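Local coordinates for tungsten formylmethanofuran dehydrogenase subunit E (Syntrophus aciditrophicus, PDB 3D00), which is of uncertain function but binds zinc in a C-terminal treble-clef finger and belongs to the FmdE family, implicated in microbial methanogenesis, at residues 20-25 and 63-68; 59-64 and 77-82; 108-113 and 140-145. All coordinates share one frame; numbering follows the deposited sequence.

Overall arrangement
All three contacts belong to the alpha+beta FmdE domain, and none lies at the zinc site, which C166, C169, C181 and C184 build. Contacts 1 and 2 share helix 60-67 and the residues A63 and V64. Contact 1 joins that helix to helix 12-23, contact 2 joins it to strand 77-79, and their centres are about 11 Å apart. A probable hydrogen bond links them, H23 ND1 to D62 OD2 at 2.7 Å, and both touch the second subunit. Contact 3 touches neither, its centre about 21 Å from that of contact 1 and about 20 Å from that of contact 2. Strands 77-79 and 143-149, used by contacts 2 and 3, are the sheet's outermost within the chain.

Contact 1: 20-25 and 63-68; sequences TAFHGY and AVQLLT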
loop_
_atom_site.group_PDB
_atom_site.type_symbol
_atom_site.label_atom_id
_atom_site.label_comp_id
_atom_site.label_asym_id
_atom_site.label_seq_id
_atom_site.Cartn_x
_atom_site.Cartn_y
_atom_site.Cartn_z
ATOM N N THR A 20 2.657 13.817 -7.455
ATOM C CA THR A 20 3.417 14.614 -6.464
ATOM C C THR A 20 2.585 14.831 -5.170
ATOM O O THR A 20 3.110 14.755 -4.052
ATOM C CB THR A 20 3.855 16.007 -7.034
ATOM O OG1 THR A 20 4.490 15.830 -8.301
ATOM C CG2 THR A 20 4.826 16.730 -6.101
ATOM N N ALA A 21 1.295 15.120 -5.345
ATOM C CA ALA A 21 0.355 15.268 -4.239
ATOM C C ALA A 21 0.294 14.037 -3.343
ATOM O O ALA A 21 0.256 14.159 -2.122
ATOM C CB ALA A 21 -1.041 15.555 -4.784
ATOM N N PHE A 22 0.226 12.864 -3.958
ATOM C CA PHE A 22 0.022 11.607 -3.233
ATOM C C PHE A 22 1.325 11.006 -2.701
ATOM O O PHE A 22 1.433 10.659 -1.505
ATOM C CB PHE A 22 -0.696 10.608 -4.136
ATOM C CG PHE A 22 -0.987 9.303 -3.468
ATOM C CD1 PHE A 22 -1.735 9.254 -2.299
ATOM C CD2 PHE A 22 -0.498 8.105 -4.002
ATOM C CE1 PHE A 22 -1.983 8.023 -1.666
ATOM C CE2 PHE A 22 -0.757 6.904 -3.396
ATOM C CZ PHE A 22 -1.513 6.868 -2.230
ATOM N N HIS A 23 2.313 10.919 -3.580
ATOM C CA HIS A 23 3.583 10.247 -3.316
ATOM C C HIS A 23 4.586 11.205 -2.656
ATOM O O HIS A 23 5.508 10.765 -1.983
ATOM C CB HIS A 23 4.101 9.709 -4.679
ATOM C CG HIS A 23 5.374 8.913 -4.608
ATOM N ND1 HIS A 23 5.391 7.582 -4.284
ATOM C CD2 HIS A 23 6.668 9.265 -4.822
ATOM C CE1 HIS A 23 6.635 7.143 -4.291
ATOM N NE2 HIS A 23 7.429 8.139 -4.621
ATOM N N GLY A 24 4.431 12.515 -2.862
ATOM C CA GLY A 24 5.364 13.498 -2.292
ATOM C C GLY A 24 6.438 14.116 -3.199
ATOM O O GLY A 24 7.005 15.156 -2.857
ATOM N N TYR A 25 6.710 13.481 -4.340
ATOM C CA TYR A 25 7.761 13.875 -5.300
ATOM C C TYR A 25 7.352 13.247 -6.632
ATOM O O TYR A 25 6.754 12.156 -6.654
ATOM C CB TYR A 25 9.143 13.357 -4.823
ATOM C CG TYR A 25 10.355 13.663 -5.722
ATOM C CD1 TYR A 25 10.869 14.976 -5.829
ATOM C CD2 TYR A 25 11.025 12.642 -6.432
ATOM C CE1 TYR A 25 11.994 15.279 -6.676
ATOM C CE2 TYR A 25 12.155 12.937 -7.276
ATOM C CZ TYR A 25 12.621 14.251 -7.389
ATOM O OH TYR A 25 13.725 14.555 -8.190
ATOM N N ALA A 63 1.505 4.231 -8.379
ATOM C CA ALA A 63 0.955 4.389 -9.742
ATOM C C ALA A 63 -0.360 3.627 -9.855
ATOM O O ALA A 63 -1.374 4.160 -10.315
ATOM C CB ALA A 63 1.958 3.857 -10.775
ATOM N N VAL A 64 -0.338 2.380 -9.401
ATOM C CA VAL A 64 -1.534 1.544 -9.336
ATOM C C VAL A 64 -2.599 2.197 -8.431
ATOM O O VAL A 64 -3.698 2.475 -8.872
ATOM C CB VAL A 64 -1.194 0.069 -8.899
ATOM C CG1 VAL A 64 -2.486 -0.783 -8.717
ATOM C CG2 VAL A 64 -0.287 -0.597 -9.911
ATOM N N GLN A 65 -2.270 2.522 -7.191
ATOM C CA GLN A 65 -3.242 3.134 -6.285
ATOM C C GLN A 65 -3.845 4.402 -6.793
ATOM O O GLN A 65 -5.069 4.623 -6.628
ATOM C CB GLN A 65 -2.627 3.349 -4.937
ATOM C CG GLN A 65 -2.306 2.054 -4.304
ATOM C CD GLN A 65 -1.910 2.198 -2.885
ATOM O OE1 GLN A 65 -2.572 1.667 -2.003
ATOM N NE2 GLN A 65 -0.805 2.902 -2.640
ATOM N N LEU A 66 -3.036 5.226 -7.453
ATOM C CA LEU A 66 -3.529 6.491 -8.010
ATOM C C LEU A 66 -4.411 6.354 -9.237
ATOM O O LEU A 66 -5.204 7.239 -9.523
ATOM C CB LEU A 66 -2.364 7.395 -8.430
ATOM C CG LEU A 66 -1.772 8.421 -7.457
ATOM C CD1 LEU A 66 -0.357 8.866 -7.942
ATOM C CD2 LEU A 66 -2.718 9.594 -7.336
ATOM N N LEU A 67 -4.224 5.297 -10.013
ATOM C CA LEU A 67 -4.844 5.180 -11.333
ATOM C C LEU A 67 -5.956 4.134 -11.479
ATOM O O LEU A 67 -6.713 4.157 -12.463
ATOM C CB LEU A 67 -3.747 4.840 -12.361
ATOM C CG LEU A 67 -2.709 5.906 -12.694
ATOM C CD1 LEU A 67 -1.570 5.389 -13.581
ATOM C CD2 LEU A 67 -3.433 7.094 -13.346
ATOM N N THR A 68 -5.999 3.177 -10.542
ATOM C CA THR A 68 -6.877 2.024 -10.631
ATOM C C THR A 68 -7.676 1.967 -9.334
ATOM O O THR A 68 -7.360 2.689 -8.406
ATOM C CB THR A 68 -6.078 0.702 -10.743
ATOM O OG1 THR A 68 -5.452 0.446 -9.501
ATOM C CG2 THR A 68 -4.959 0.736 -11.835
#
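F22 leans against L66, its ring atom CD2 lying 3.7 Å from L66 CG, while the leucine methyl CD2 comes to 3.9 Å from F22 CB. The two side chains slide past each other in opposite directions, so the branched leucine covers the base of the phenylalanine and meets the ring obliquely at CD2. The far end of that ring meets Q65: NE2 stands at the ring edge, 4.0 Å from F22 CZ, with the amide plane turned 70° from the ring. The amide merely packs here; its polar atoms are used by other partners. OE1 of Q65 accepts from F72 N and bonds to NE2 of Q65 of the second subunit, while NE2 bonds weakly to D62 OD1. Glutamine suits the place because its apolar stem leaves the helix while its amide serves the subunit interface; phenylalanine is long enough to touch both L66 and Q65. F22 CG points anti to the backbone N (chi1 -178°), which carries the ring across to helix 60-67. Cutting F22 back to an alanine is likely to leave L66 without its aromatic partner and to open a gap beside the Q65 amide. The ring also packs on T71 of the second subunit, and the arrangement is that of two helices of the alpha+beta core meeting at the dimer interface.

Contact 2: 59-64 and 77-82; sequences CLPDAV and LTVLPM
P61 and V64, one helical turn apart, face L77 and V79, next-but-one neighbours that point the same way from strand 77-79. V64 and L77 reach toward each other tip to tip, the methyl CG1 of V64 standing 3.9 Å from L77 CD1. The other leucine methyl, CD2, turns to P61, lying 3.9 Å from its carbonyl O and 4.2 Å from its CB. With CG anti to the backbone N (chi1 178°), L77 extends far enough for its fork to serve both residues. The axes of helix 60-64 and strand 77-79 run antiparallel, 176° apart and 10.0 Å at closest approach, as the return limb of a beta-alpha-beta crossover requires: strand 50-54 leads into helix 60-67, and strand 77-79 then pairs parallel to strand 50-54. Branched aliphatic residues suit this buried layer, and V64 and L77 both rest on A52 of the neighbouring strand 50-54 as well. The packing thins toward V79. There the proline ring crosses V79 at about a right angle and meets it through one pair, CG to V79 CG2 at 3.9 Å. V79 is partly exposed and packs on F72 of the second subunit.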
loop_
_atom_site.group_PDB
_atom_site.type_symbol
_atom_site.label_atom_id
_atom_site.label_comp_id
_atom_site.label_asym_id
_atom_site.label_seq_id
_atom_site.Cartn_x
_atom_site.Cartn_y
_atom_site.Cartn_z
ATOM N N CYS A 59 7.676 2.751 -5.410
ATOM C CA CYS A 59 7.048 3.639 -6.392
ATOM C C CYS A 59 5.862 3.060 -7.129
ATOM O O CYS A 59 4.792 3.664 -7.198
ATOM C CB CYS A 59 8.072 4.142 -7.439
ATOM S SG CYS A 59 9.231 5.320 -6.792
ATOM N N LEU A 60 6.078 1.913 -7.730
ATOM C CA LEU A 60 5.093 1.315 -8.588
ATOM C C LEU A 60 3.760 1.108 -7.892
ATOM O O LEU A 60 2.724 1.322 -8.518
ATOM C CB LEU A 60 5.623 0.012 -9.161
ATOM C CG LEU A 60 5.257 -0.443 -10.574
ATOM C CD1 LEU A 60 4.990 0.662 -11.530
ATOM C CD2 LEU A 60 6.361 -1.343 -11.115
ATOM N N PRO A 61 3.747 0.687 -6.589
ATOM C CA PRO A 61 2.408 0.639 -5.982
ATOM C C PRO A 61 1.564 1.917 -6.045
ATOM O O PRO A 61 0.353 1.816 -6.171
ATOM C CB PRO A 61 2.716 0.286 -4.538
ATOM C CG PRO A 61 3.959 -0.525 -4.602
ATOM C CD PRO A 61 4.775 0.164 -5.645
ATOM N N ASP A 62 2.183 3.092 -5.918
ATOM C CA ASP A 62 1.437 4.354 -5.946
ATOM C C ASP A 62 0.867 4.696 -7.293
ATOM O O ASP A 62 -0.149 5.359 -7.359
ATOM C CB ASP A 62 2.278 5.495 -5.404
ATOM C CG ASP A 62 2.482 5.389 -3.894
ATOM O OD1 ASP A 62 1.870 4.516 -3.234
ATOM O OD2 ASP A 62 3.241 6.210 -3.352
ATOM N N ALA A 63 1.505 4.231 -8.379
ATOM C CA ALA A 63 0.955 4.389 -9.742
ATOM C C ALA A 63 -0.360 3.627 -9.855
ATOM O O ALA A 63 -1.374 4.160 -10.315
ATOM C CB ALA A 63 1.958 3.857 -10.775
ATOM N N VAL A 64 -0.338 2.380 -9.401
ATOM C CA VAL A 64 -1.534 1.544 -9.336
ATOM C C VAL A 64 -2.599 2.197 -8.431
ATOM O O VAL A 64 -3.698 2.475 -8.872
ATOM C CB VAL A 64 -1.194 0.069 -8.899
ATOM C CG1 VAL A 64 -2.486 -0.783 -8.717
ATOM C CG2 VAL A 64 -0.287 -0.597 -9.911
ATOM N N LEU A 77 -4.909 -4.672 -4.639
ATOM C CA LEU A 77 -3.471 -4.622 -4.916
ATOM C C LEU A 77 -2.691 -5.495 -3.946
ATOM O O LEU A 77 -2.791 -5.309 -2.705
ATOM C CB LEU A 77 -2.945 -3.212 -4.786
ATOM C CG LEU A 77 -1.443 -2.941 -4.983
ATOM C CD1 LEU A 77 -0.880 -3.420 -6.338
ATOM C CD2 LEU A 77 -1.100 -1.480 -4.751
ATOM N N THR A 78 -1.909 -6.409 -4.523
ATOM C CA THR A 78 -0.904 -7.197 -3.827
ATOM C C THR A 78 0.482 -6.689 -4.249
ATOM O O THR A 78 0.730 -6.427 -5.407
ATOM C CB THR A 78 -1.109 -8.720 -4.168
ATOM O OG1 THR A 78 -2.318 -9.153 -3.545
ATOM C CG2 THR A 78 0.008 -9.634 -3.651
ATOM N N VAL A 79 1.383 -6.573 -3.286
ATOM C CA VAL A 79 2.743 -6.230 -3.535
ATOM C C VAL A 79 3.593 -7.442 -3.132
ATOM O O VAL A 79 3.503 -7.934 -1.999
ATOM C CB VAL A 79 3.137 -4.987 -2.742
ATOM C CG1 VAL A 79 4.609 -4.734 -2.888
ATOM C CG2 VAL A 79 2.270 -3.749 -3.246
ATOM N N LEU A 80 4.296 -7.995 -4.101
ATOM C CA LEU A 80 5.285 -9.038 -3.851
ATOM C C LEU A 80 6.606 -8.321 -3.924
ATOM O O LEU A 80 7.017 -7.879 -4.979
ATOM C CB LEU A 80 5.183 -10.115 -4.915
ATOM C CG LEU A 80 3.793 -10.754 -4.999
ATOM C CD1 LEU A 80 3.746 -11.627 -6.227
ATOM C CD2 LEU A 80 3.463 -11.600 -3.755
ATOM N N PRO A 81 7.289 -8.147 -2.787
ATOM C CA PRO A 81 8.551 -7.416 -2.816
ATOM C C PRO A 81 9.716 -8.218 -3.397
ATOM O O PRO A 81 10.577 -8.722 -2.661
ATOM C CB PRO A 81 8.767 -7.073 -1.353
ATOM C CG PRO A 81 8.180 -8.241 -0.646
ATOM C CD PRO A 81 6.938 -8.576 -1.423
HETATM N N MSE A 82 9.751 -8.346 -4.719
HETATM C CA MSE A 82 10.788 -9.133 -5.386
HETATM C C MSE A 82 11.827 -8.274 -6.097
HETATM O O MSE A 82 12.698 -8.794 -6.744
HETATM C CB MSE A 82 10.142 -10.113 -6.343
HETATM C CG MSE A 82 9.262 -11.070 -5.629
HETATM SE SE MSE A 82 8.465 -12.373 -6.757
HETATM C CE MSE A 82 7.490 -11.180 -7.866
#

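Contact 3: 108-113 and 140-145; sequences GPWQEI and PDILEL
I142 holds CG1 between its backbone N and carbonyl carbon (chi1 55°), a setting that sends its two branches to different partners across the contact, CG2 to W110 and CD1 to I113. W110 in turn keeps CG beside its backbone N (chi1 -37°), which brings the five-membered side of the indole to the isoleucine. There I142 CG2 approaches obliquely, 3.6 Å from W110 CD1 and 4.0 Å from NE1, so the methyl packs against the pyrrole part of the ring. The other branch of I142 ends in CD1, which meets I113 tip to tip: it is 4.0 Å from I113 CD1, and the second methyl of that residue, I113 CG2, lies at the same distance. Two beta-branched isoleucines suit this buried spot because each offers methyls on separate branches. Tryptophan adds a broad, stiff surface beside them, and P109 CB covers part of one of its faces, 3.7 Å above the indole plane and offset toward the rim.

The backbone helps to place these groups. W110 occupies the N-cap position of helix 111-117, so I113 follows within the first turn, while I142 comes just before strand 143-149, where L143 N bonds to P140 O at 3.0 Å. The carboxylate of E134, on helix 129-138, accepts a hydrogen bond from I113 N at that same helix start. W110 lies on E134, E137 and A138 of helix 129-138, and I113 also touches A138. M107 packs on both isoleucines, and beyond I142 the chain enters strand 143-149, which pairs antiparallel with strand 96-102 while L143 faces helix 28-42.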
loop_
_atom_site.group_PDB
_atom_site.type_symbol
_atom_site.label_atom_id
_atom_site.label_comp_id
_atom_site.label_asym_id
_atom_site.label_seq_id
_atom_site.Cartn_x
_atom_site.Cartn_y
_atom_site.Cartn_z
ATOM N N GLY A 108 18.007 2.590 -25.659
ATOM C CA GLY A 108 19.170 3.023 -26.371
ATOM C C GLY A 108 19.063 4.518 -26.422
ATOM O O GLY A 108 19.920 5.206 -25.862
ATOM N N PRO A 109 17.986 5.039 -27.059
ATOM C CA PRO A 109 17.819 6.492 -27.129
ATOM C C PRO A 109 17.731 7.219 -25.779
ATOM O O PRO A 109 17.639 8.454 -25.780
ATOM C CB PRO A 109 16.508 6.670 -27.916
ATOM C CG PRO A 109 16.293 5.376 -28.633
ATOM C CD PRO A 109 16.907 4.324 -27.767
ATOM N N TRP A 110 17.776 6.464 -24.664
ATOM C CA TRP A 110 17.473 6.982 -23.308
ATOM C C TRP A 110 18.504 6.541 -22.243
ATOM O O TRP A 110 18.225 5.677 -21.409
ATOM C CB TRP A 110 16.066 6.536 -22.890
ATOM C CG TRP A 110 15.056 6.517 -24.020
ATOM C CD1 TRP A 110 14.528 5.399 -24.651
ATOM C CD2 TRP A 110 14.453 7.660 -24.660
ATOM N NE1 TRP A 110 13.628 5.795 -25.630
ATOM C CE2 TRP A 110 13.571 7.170 -25.659
ATOM C CE3 TRP A 110 14.550 9.040 -24.470
ATOM C CZ2 TRP A 110 12.811 8.023 -26.465
ATOM C CZ3 TRP A 110 13.802 9.884 -25.276
ATOM C CH2 TRP A 110 12.944 9.373 -26.259
ATOM N N GLN A 111 19.682 7.173 -22.245
ATOM C CA GLN A 111 20.772 6.812 -21.306
ATOM C C GLN A 111 20.470 7.301 -19.877
ATOM O O GLN A 111 20.912 6.691 -18.898
ATOM C CB GLN A 111 22.177 7.308 -21.784
ATOM C CG GLN A 111 22.506 7.181 -23.284
ATOM C CD GLN A 111 22.396 5.758 -23.838
ATOM N N GLU A 112 19.700 8.380 -19.747
ATOM C CA GLU A 112 19.285 8.849 -18.414
ATOM C C GLU A 112 18.320 7.890 -17.745
ATOM O O GLU A 112 18.488 7.572 -16.580
ATOM C CB GLU A 112 18.682 10.258 -18.456
ATOM C CG GLU A 112 19.721 11.396 -18.544
ATOM C CD GLU A 112 20.697 11.408 -17.364
ATOM O OE1 GLU A 112 20.252 11.383 -16.191
ATOM O OE2 GLU A 112 21.918 11.443 -17.616
ATOM N N ILE A 113 17.317 7.421 -18.480
ATOM C CA ILE A 113 16.467 6.366 -17.961
ATOM C C ILE A 113 17.319 5.136 -17.625
ATOM O O ILE A 113 17.154 4.538 -16.570
ATOM C CB ILE A 113 15.342 6.004 -18.911
ATOM C CG1 ILE A 113 14.467 7.224 -19.208
ATOM C CG2 ILE A 113 14.491 4.881 -18.295
ATOM C CD1 ILE A 113 13.304 6.901 -20.132
ATOM N N PRO A 140 5.584 4.885 -23.436
ATOM C CA PRO A 140 5.592 3.420 -23.334
ATOM C C PRO A 140 6.650 2.698 -24.197
ATOM O O PRO A 140 6.694 1.489 -24.169
ATOM C CB PRO A 140 4.198 3.051 -23.838
ATOM C CG PRO A 140 3.960 4.072 -24.917
ATOM C CD PRO A 140 4.525 5.361 -24.337
ATOM N N ASP A 141 7.479 3.411 -24.958
ATOM C CA ASP A 141 8.485 2.767 -25.844
ATOM C C ASP A 141 9.534 1.906 -25.107
ATOM O O ASP A 141 10.134 0.994 -25.688
ATOM C CB ASP A 141 9.199 3.814 -26.721
ATOM C CG ASP A 141 8.233 4.677 -27.567
ATOM O OD1 ASP A 141 7.045 4.329 -27.701
ATOM O OD2 ASP A 141 8.671 5.716 -28.110
ATOM N N ILE A 142 9.740 2.170 -23.830
ATOM C CA ILE A 142 10.674 1.381 -23.036
ATOM C C ILE A 142 10.020 0.208 -22.298
ATOM O O ILE A 142 10.666 -0.483 -21.511
ATOM C CB ILE A 142 11.405 2.281 -22.052
ATOM C CG1 ILE A 142 10.412 3.071 -21.187
ATOM C CG2 ILE A 142 12.314 3.231 -22.844
ATOM C CD1 ILE A 142 11.011 3.619 -19.889
ATOM N N LEU A 143 8.755 -0.045 -22.607
ATOM C CA LEU A 143 7.977 -1.087 -21.932
ATOM C C LEU A 143 7.771 -2.357 -22.778
ATOM O O LEU A 143 7.760 -2.289 -23.996
ATOM C CB LEU A 143 6.634 -0.477 -21.516
ATOM C CG LEU A 143 6.749 0.767 -20.638
ATOM C CD1 LEU A 143 5.355 1.255 -20.287
ATOM C CD2 LEU A 143 7.550 0.488 -19.409
ATOM N N GLU A 144 7.676 -3.511 -22.125
ATOM C CA GLU A 144 7.255 -4.752 -22.777
ATOM C C GLU A 144 6.081 -5.353 -22.012
ATOM O O GLU A 144 5.943 -5.172 -20.824
ATOM C CB GLU A 144 8.395 -5.781 -22.874
ATOM C CG GLU A 144 8.169 -6.937 -23.899
ATOM C CD GLU A 144 7.573 -6.483 -25.273
ATOM O OE1 GLU A 144 6.314 -6.360 -25.417
ATOM O OE2 GLU A 144 8.355 -6.238 -26.225
ATOM N N LEU A 145 5.273 -6.118 -22.718
ATOM C CA LEU A 145 4.013 -6.656 -22.213
ATOM C C LEU A 145 4.054 -8.160 -22.407
ATOM O O LEU A 145 4.587 -8.642 -23.408
ATOM C CB LEU A 145 2.902 -6.125 -23.096
ATOM C CG LEU A 145 1.729 -5.251 -22.740
ATOM C CD1 LEU A 145 0.977 -5.075 -24.086
ATOM C CD2 LEU A 145 0.864 -5.897 -21.722
#